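Local atomic coordinates of putative (Helicobacter pylori, PDB entry 4O8S), a protein that belongs to the nucleotidyltransferase superfamily, in the AbiEii toxin family, and probably transfers nucleotides. Residues A6-V17 with L35-L46. Numbering follows the deposited sequence.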
loop_
_atom_site.group_PDB
_atom_site.type_symbol
_atom_site.label_atom_id
_atom_site.label_comp_id
_atom_site.label_asym_id
_atom_site.label_seq_id
_atom_site.Cartn_x
_atom_site.Cartn_y
_atom_site.Cartn_z
ATOM N N ALA A 6 6.407 3.266 -16.983
ATOM C CA ALA A 6 5.613 3.409 -15.767
ATOM C C ALA A 6 4.192 3.882 -16.088
ATOM O O ALA A 6 3.217 3.402 -15.486
ATOM C CB ALA A 6 6.298 4.369 -14.794
ATOM N N LEU A 7 4.074 4.819 -17.033
ATOM C CA LEU A 7 2.769 5.367 -17.421
ATOM C C LEU A 7 1.826 4.299 -17.970
ATOM O O LEU A 7 0.633 4.286 -17.660
ATOM C CB LEU A 7 2.926 6.475 -18.471
ATOM C CG LEU A 7 3.455 7.858 -18.063
ATOM C CD1 LEU A 7 3.324 8.833 -19.237
ATOM C CD2 LEU A 7 2.730 8.400 -16.832
ATOM N N ASN A 8 2.341 3.417 -18.818
ATOM C CA ASN A 8 1.493 2.354 -19.337
ATOM C C ASN A 8 1.137 1.356 -18.238
ATOM O O ASN A 8 0.013 0.857 -18.189
ATOM C CB ASN A 8 2.142 1.685 -20.544
ATOM C CG ASN A 8 2.023 2.537 -21.792
ATOM O OD1 ASN A 8 0.958 3.092 -22.067
ATOM N ND2 ASN A 8 3.118 2.678 -22.530
ATOM N N HIS A 9 2.085 1.104 -17.340
ATOM C CA HIS A 9 1.839 0.247 -16.184
ATOM C C HIS A 9 0.703 0.801 -15.314
ATOM O O HIS A 9 -0.233 0.075 -14.956
ATOM C CB HIS A 9 3.113 0.103 -15.355
ATOM C CG HIS A 9 3.061 -1.010 -14.351
ATOM N ND1 HIS A 9 3.074 -2.342 -14.718
ATOM C CD2 HIS A 9 3.020 -0.993 -12.998
ATOM C CE1 HIS A 9 3.033 -3.093 -13.633
ATOM N NE2 HIS A 9 3.000 -2.303 -12.573
ATOM N N GLU A 10 0.781 2.086 -14.972
ATOM C CA GLU A 10 -0.279 2.713 -14.174
ATOM C C GLU A 10 -1.627 2.629 -14.877
ATOM O O GLU A 10 -2.663 2.395 -14.249
ATOM C CB GLU A 10 0.054 4.182 -13.868
ATOM C CG GLU A 10 -1.042 4.864 -13.024
ATOM C CD GLU A 10 -0.685 6.261 -12.515
ATOM O OE1 GLU A 10 0.481 6.697 -12.660
ATOM O OE2 GLU A 10 -1.588 6.919 -11.945
ATOM N N LYS A 11 -1.619 2.829 -16.187
ATOM C CA LYS A 11 -2.856 2.787 -16.963
ATOM C C LYS A 11 -3.503 1.402 -16.904
ATOM O O LYS A 11 -4.728 1.278 -16.777
ATOM C CB LYS A 11 -2.559 3.171 -18.409
ATOM C CG LYS A 11 -3.737 3.041 -19.362
ATOM C CD LYS A 11 -3.238 3.272 -20.793
ATOM C CE LYS A 11 -4.370 3.387 -21.804
ATOM N NZ LYS A 11 -3.837 3.590 -23.195
ATOM N N LEU A 12 -2.682 0.356 -16.985
ATOM C CA LEU A 12 -3.218 -0.995 -16.884
ATOM C C LEU A 12 -3.727 -1.258 -15.484
ATOM O O LEU A 12 -4.805 -1.812 -15.320
ATOM C CB LEU A 12 -2.162 -2.035 -17.261
ATOM C CG LEU A 12 -2.488 -3.507 -16.987
ATOM C CD1 LEU A 12 -3.682 -4.007 -17.785
ATOM C CD2 LEU A 12 -1.248 -4.349 -17.291
HETATM N N MSE A 13 -2.961 -0.854 -14.470
HETATM C CA MSE A 13 -3.403 -1.059 -13.092
HETATM C C MSE A 13 -4.749 -0.395 -12.815
HETATM O O MSE A 13 -5.650 -1.027 -12.249
HETATM C CB MSE A 13 -2.353 -0.561 -12.102
HETATM C CG MSE A 13 -1.050 -1.359 -12.124
HETATM SE SE MSE A 13 0.000 -0.868 -10.505
HETATM C CE MSE A 13 0.270 1.036 -10.834
ATOM N N ARG A 14 -4.900 0.863 -13.234
ATOM C CA ARG A 14 -6.157 1.604 -13.020
ATOM C C ARG A 14 -7.365 0.953 -13.682
ATOM O O ARG A 14 -8.424 0.846 -13.070
ATOM C CB ARG A 14 -6.039 3.044 -13.542
ATOM C CG ARG A 14 -5.185 3.967 -12.679
ATOM C CD ARG A 14 -5.394 5.440 -13.081
ATOM N NE ARG A 14 -4.738 6.333 -12.130
ATOM C CZ ARG A 14 -5.307 6.777 -11.010
ATOM N NH1 ARG A 14 -6.552 6.415 -10.700
ATOM N NH2 ARG A 14 -4.631 7.579 -10.194
ATOM N N ALA A 15 -7.207 0.541 -14.937
ATOM C CA ALA A 15 -8.299 -0.098 -15.668
ATOM C C ALA A 15 -8.754 -1.347 -14.923
ATOM O O ALA A 15 -9.960 -1.606 -14.760
ATOM C CB ALA A 15 -7.851 -0.459 -17.062
ATOM N N ILE A 16 -7.782 -2.122 -14.454
ATOM C CA ILE A 16 -8.113 -3.335 -13.726
ATOM C C ILE A 16 -8.915 -3.005 -12.479
ATOM O O ILE A 16 -10.013 -3.543 -12.286
ATOM C CB ILE A 16 -6.837 -4.141 -13.357
ATOM C CG1 ILE A 16 -6.296 -4.836 -14.605
ATOM C CG2 ILE A 16 -7.134 -5.165 -12.293
ATOM C CD1 ILE A 16 -4.882 -5.390 -14.432
ATOM N N VAL A 17 -8.385 -2.130 -11.629
ATOM C CA VAL A 17 -9.078 -1.821 -10.371
ATOM C C VAL A 17 -10.476 -1.225 -10.626
ATOM O O VAL A 17 -11.447 -1.598 -9.963
ATOM C CB VAL A 17 -8.232 -0.897 -9.463
ATOM C CG1 VAL A 17 -8.949 -0.638 -8.142
ATOM C CG2 VAL A 17 -6.846 -1.533 -9.205
ATOM N N LEU A 35 -2.798 4.866 -5.791
ATOM C CA LEU A 35 -3.931 5.164 -6.669
ATOM C C LEU A 35 -5.015 5.942 -5.919
ATOM O O LEU A 35 -5.765 6.711 -6.512
ATOM C CB LEU A 35 -4.550 3.874 -7.211
ATOM C CG LEU A 35 -3.723 3.070 -8.225
ATOM C CD1 LEU A 35 -4.488 1.839 -8.702
ATOM C CD2 LEU A 35 -3.343 3.951 -9.407
ATOM N N GLY A 36 -5.106 5.712 -4.616
ATOM C CA GLY A 36 -6.184 6.286 -3.837
ATOM C C GLY A 36 -5.809 7.453 -2.935
ATOM O O GLY A 36 -6.649 8.318 -2.683
ATOM N N TYR A 37 -4.572 7.498 -2.445
ATOM C CA TYR A 37 -4.289 8.452 -1.382
ATOM C C TYR A 37 -3.128 9.413 -1.619
ATOM O O TYR A 37 -2.696 10.095 -0.682
ATOM C CB TYR A 37 -4.120 7.719 -0.055
ATOM C CG TYR A 37 -5.350 6.925 0.359
ATOM C CD1 TYR A 37 -6.515 7.574 0.768
ATOM C CD2 TYR A 37 -5.342 5.528 0.350
ATOM C CE1 TYR A 37 -7.640 6.854 1.159
ATOM C CE2 TYR A 37 -6.460 4.793 0.742
ATOM C CZ TYR A 37 -7.603 5.460 1.145
ATOM O OH TYR A 37 -8.717 4.756 1.549
ATOM N N GLY A 38 -2.623 9.469 -2.845
ATOM C CA GLY A 38 -1.615 10.457 -3.198
ATOM C C GLY A 38 -0.177 10.143 -2.807
ATOM O O GLY A 38 0.662 11.051 -2.684
ATOM N N LEU A 39 0.133 8.864 -2.607
ATOM C CA LEU A 39 1.506 8.488 -2.273
ATOM C C LEU A 39 2.480 9.060 -3.313
ATOM O O LEU A 39 2.233 8.958 -4.520
ATOM C CB LEU A 39 1.637 6.955 -2.233
ATOM C CG LEU A 39 3.013 6.378 -1.883
ATOM C CD1 LEU A 39 3.386 6.677 -0.449
ATOM C CD2 LEU A 39 3.013 4.851 -2.121
ATOM N N ASN A 40 3.591 9.641 -2.862
ATOM C CA ASN A 40 4.512 10.296 -3.795
ATOM C C ASN A 40 5.740 9.451 -4.166
ATOM O O ASN A 40 6.860 9.963 -4.275
ATOM C CB ASN A 40 4.938 11.680 -3.272
ATOM C CG ASN A 40 5.635 11.601 -1.940
ATOM O OD1 ASN A 40 5.384 10.684 -1.146
ATOM N ND2 ASN A 40 6.535 12.546 -1.687
ATOM N N ARG A 41 5.525 8.149 -4.341
ATOM C CA ARG A 41 6.510 7.283 -4.989
ATOM C C ARG A 41 5.654 6.351 -5.819
ATOM O O ARG A 41 4.456 6.202 -5.545
ATOM C CB ARG A 41 7.323 6.497 -3.956
ATOM C CG ARG A 41 6.508 5.461 -3.165
ATOM C CD ARG A 41 7.426 4.546 -2.348
ATOM N NE ARG A 41 6.689 3.523 -1.603
ATOM C CZ ARG A 41 6.271 2.379 -2.144
ATOM N NH1 ARG A 41 6.525 2.134 -3.423
ATOM N NH2 ARG A 41 5.602 1.482 -1.415
ATOM N N PHE A 42 6.235 5.751 -6.845
ATOM C CA PHE A 42 5.512 4.803 -7.679
ATOM C C PHE A 42 5.318 3.480 -6.946
ATOM O O PHE A 42 6.044 3.179 -5.982
ATOM C CB PHE A 42 6.288 4.564 -8.979
ATOM C CG PHE A 42 5.456 3.984 -10.089
ATOM C CD1 PHE A 42 4.245 4.570 -10.447
ATOM C CD2 PHE A 42 5.895 2.860 -10.794
ATOM C CE1 PHE A 42 3.471 4.036 -11.485
ATOM C CE2 PHE A 42 5.130 2.328 -11.831
ATOM C CZ PHE A 42 3.916 2.917 -12.174
ATOM N N SER A 43 4.338 2.700 -7.399
ATOM C CA SER A 43 4.029 1.375 -6.841
ATOM C C SER A 43 3.603 0.479 -8.002
ATOM O O SER A 43 2.848 0.922 -8.864
ATOM C CB SER A 43 2.873 1.489 -5.848
ATOM O OG SER A 43 2.770 0.340 -5.010
ATOM N N GLU A 44 4.042 -0.780 -8.024
ATOM C CA GLU A 44 3.857 -1.595 -9.225
ATOM C C GLU A 44 3.015 -2.868 -9.060
ATOM O O GLU A 44 2.623 -3.455 -10.062
ATOM C CB GLU A 44 5.220 -2.006 -9.827
ATOM C CG GLU A 44 6.328 -0.977 -9.702
ATOM C CD GLU A 44 7.712 -1.581 -9.970
ATOM O OE1 GLU A 44 8.175 -2.418 -9.153
ATOM O OE2 GLU A 44 8.331 -1.220 -10.997
ATOM N N ASP A 45 2.778 -3.324 -7.833
ATOM C CA ASP A 45 2.012 -4.561 -7.623
ATOM C C ASP A 45 0.553 -4.263 -7.234
ATOM O O ASP A 45 0.274 -3.216 -6.647
ATOM C CB ASP A 45 2.667 -5.413 -6.525
ATOM C CG ASP A 45 4.107 -5.799 -6.860
ATOM O OD1 ASP A 45 4.427 -5.912 -8.073
ATOM O OD2 ASP A 45 4.913 -5.994 -5.911
ATOM N N LEU A 46 -0.375 -5.172 -7.545
ATOM C CA LEU A 46 -1.746 -5.000 -7.080
ATOM C C LEU A 46 -2.052 -6.042 -6.007
ATOM O O LEU A 46 -1.813 -7.253 -6.213
ATOM C CB LEU A 46 -2.748 -5.111 -8.230
ATOM C CG LEU A 46 -2.803 -4.010 -9.292
ATOM C CD1 LEU A 46 -3.797 -4.402 -10.361
ATOM C CD2 LEU A 46 -3.211 -2.681 -8.667
#
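In the nucleotidyltransferase core of this AbiEii-family protein, helix 4-19 packs on the end of helix 29-36, the loop that follows and the start of strand 46-50, and the two sides meet along a row from A6 against F42 to V17 against L35 and L46. The one hydrogen bond across the interface joins H9 NE2 to the backbone E44 O at 2.8 Å. The bond is nearly straight (N-H...O 166°), the acceptor lies near the imidazole plane, and the nitrogen meets a lone pair in the carbonyl plane. With H9 CG anti to the backbone N, NE2 of the ring is placed at E44 O, while ND1 bonds Y89 OH; bonds at both nitrogens thus fix the rotation of the ring, and M13 CG lies against one face.

F42 lays a ring face against A6 CB, a CH-pi contact at 4.1 Å from the centroid and 26° off the normal; E10 CB comes to the ring's edge. Between H9 and the leucines, the selenomethionine M13 bends at chi3 (-62°), which brings CE to 3.2 Å from S43 O, a close approach, and SE to 4.1 Å from L46 CD2. L46 splits its branches between neighbours on the helix, CD1 touching I16 CG2 and CD2 touching V17 CG2. V17 CG2 also meets L35 CD1 tip to tip.

The R14 side chain slides past L35 in the opposite direction, with L35 CD2 3.7 Å above the centre of the guanidinium plane. That plane is steadied by a salt bridge one turn back along the helix: R14 NE donates to E10 OE2 on its anti lone pair at 3.2 Å, while E10 OE1 bonds Y34 OH.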